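Local structure of vesicular integral-membrane protein VIP36 (Canis lupus familiaris, 2DUR) at residues 104-107 and 108-112. The protein acts as a calcium-binding lectin of the early secretory pathway, involved in transport and sorting of glycoproteins carrying high-mannose glycans. Residues are numbered along the deposited sequence; the frame is centred on the assembly and turned at random.
Sequences DNFH and GLAIF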
loop_
_atom_site.group_PDB
_atom_site.type_symbol
_atom_site.label_atom_id
_atom_site.label_comp_id
_atom_site.label_asym_id
_atom_site.label_seq_id
_atom_site.Cartn_x
_atom_site.Cartn_y
_atom_site.Cartn_z
ATOM N N ASP A 104 -0.571 -6.976 -12.312
ATOM C CA ASP A 104 -0.717 -5.750 -13.086
ATOM C C ASP A 104 -2.178 -5.644 -13.528
ATOM O O ASP A 104 -2.991 -6.558 -13.244
ATOM C CB ASP A 104 0.203 -5.830 -14.298
ATOM C CG ASP A 104 0.588 -4.469 -14.856
ATOM O OD1 ASP A 104 0.094 -3.427 -14.363
ATOM O OD2 ASP A 104 1.426 -4.449 -15.797
ATOM N N ASN A 105 -2.546 -4.539 -14.191
ATOM C CA ASN A 105 -3.903 -4.399 -14.761
ATOM C C ASN A 105 -4.949 -4.626 -13.676
ATOM O O ASN A 105 -5.991 -5.282 -13.870
ATOM C CB ASN A 105 -4.108 -5.409 -15.911
ATOM C CG ASN A 105 -3.234 -5.109 -17.094
ATOM O OD1 ASN A 105 -2.174 -5.732 -17.271
ATOM N ND2 ASN A 105 -3.645 -4.139 -17.902
ATOM N N PHE A 106 -4.644 -4.081 -12.503
ATOM C CA PHE A 106 -5.517 -4.250 -11.324
ATOM C C PHE A 106 -6.685 -3.259 -11.364
ATOM O O PHE A 106 -6.728 -2.332 -12.210
ATOM C CB PHE A 106 -4.686 -4.067 -10.038
ATOM C CG PHE A 106 -3.951 -2.748 -9.980
ATOM C CD1 PHE A 106 -4.557 -1.624 -9.415
ATOM C CD2 PHE A 106 -2.650 -2.627 -10.503
ATOM C CE1 PHE A 106 -3.880 -0.394 -9.387
ATOM C CE2 PHE A 106 -1.968 -1.416 -10.483
ATOM C CZ PHE A 106 -2.568 -0.295 -9.915
ATOM N N HIS A 107 -7.632 -3.453 -10.442
ATOM C CA HIS A 107 -8.802 -2.571 -10.311
ATOM C C HIS A 107 -8.764 -1.991 -8.913
ATOM O O HIS A 107 -8.862 -2.747 -7.943
ATOM C CB HIS A 107 -10.106 -3.341 -10.513
ATOM C CG HIS A 107 -10.171 -4.041 -11.830
ATOM N ND1 HIS A 107 -10.964 -3.629 -12.879
ATOM C CD2 HIS A 107 -9.507 -5.133 -12.264
ATOM C CE1 HIS A 107 -10.774 -4.440 -13.913
ATOM N NE2 HIS A 107 -9.898 -5.357 -13.560
ATOM N N GLY A 108 -8.636 -0.664 -8.822
ATOM C CA GLY A 108 -8.571 0.015 -7.514
ATOM C C GLY A 108 -7.354 0.891 -7.362
ATOM O O GLY A 108 -6.878 1.502 -8.323
ATOM N N LEU A 109 -6.856 0.930 -6.127
ATOM C CA LEU A 109 -5.839 1.881 -5.693
ATOM C C LEU A 109 -4.561 1.157 -5.325
ATOM O O LEU A 109 -4.613 0.115 -4.659
ATOM C CB LEU A 109 -6.360 2.632 -4.462
ATOM C CG LEU A 109 -5.355 3.519 -3.746
ATOM C CD1 LEU A 109 -4.954 4.709 -4.632
ATOM C CD2 LEU A 109 -5.954 3.963 -2.398
ATOM N N ALA A 110 -3.445 1.691 -5.798
ATOM C CA ALA A 110 -2.100 1.275 -5.358
ATOM C C ALA A 110 -1.355 2.449 -4.785
ATOM O O ALA A 110 -1.449 3.563 -5.300
ATOM C CB ALA A 110 -1.299 0.709 -6.535
ATOM N N ILE A 111 -0.633 2.200 -3.687
ATOM C CA ILE A 111 0.347 3.134 -3.183
ATOM C C ILE A 111 1.685 2.392 -3.282
ATOM O O ILE A 111 1.893 1.343 -2.640
ATOM C CB ILE A 111 0.055 3.584 -1.728
ATOM C CG1 ILE A 111 -1.417 4.058 -1.583
ATOM C CG2 ILE A 111 1.076 4.655 -1.277
ATOM C CD1 ILE A 111 -2.375 2.984 -1.106
ATOM N N PHE A 112 2.596 2.936 -4.082
ATOM C CA PHE A 112 3.890 2.283 -4.294
ATOM C C PHE A 112 4.959 2.988 -3.492
ATOM O O PHE A 112 5.053 4.205 -3.548
ATOM C CB PHE A 112 4.291 2.404 -5.767
ATOM C CG PHE A 112 3.308 1.808 -6.728
ATOM C CD1 PHE A 112 2.798 0.524 -6.535
ATOM C CD2 PHE A 112 2.879 2.557 -7.819
ATOM C CE1 PHE A 112 1.896 -0.039 -7.456
ATOM C CE2 PHE A 112 2.020 2.001 -8.762
ATOM C CZ PHE A 112 1.506 0.722 -8.564
#
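F106 and G108 meet where the chain turns a corner and enters strand 109-114. The carbonyl oxygen G108 O lies at the rim of the F106 ring, in its plane, 3.7 Å from CE1. The corner falls at G108, which has phi 126° and psi -145°. L109 points away from the preceding loop. A110 points back toward it, and its CB touches F106 CZ at 3.7 Å. The F106 torsion explains this reach: CG sits between the backbone N and the carbonyl carbon (chi1 56°), which turns the ring toward G108 and A110, with its CE1–CZ side nearest them. I111 packs on L167 and V169 of strand 165-172 in the other sheet. F112 points to the same side as A110. Its CZ comes within a looser 4.4 Å of F106 CZ. The result is a buried apolar cluster of F106, A110 and F112, with no hydrogen bond between loop and strand. Beyond these residues the strand leads to the calcium ligand D114. W88 of strand 84-90 meets F106 edge-to-face, and M132 of strand 128-135 also touches F106. Strand 109-114 runs antiparallel between these two strands in the seven-stranded sheet of the legume-lectin-like beta sandwich.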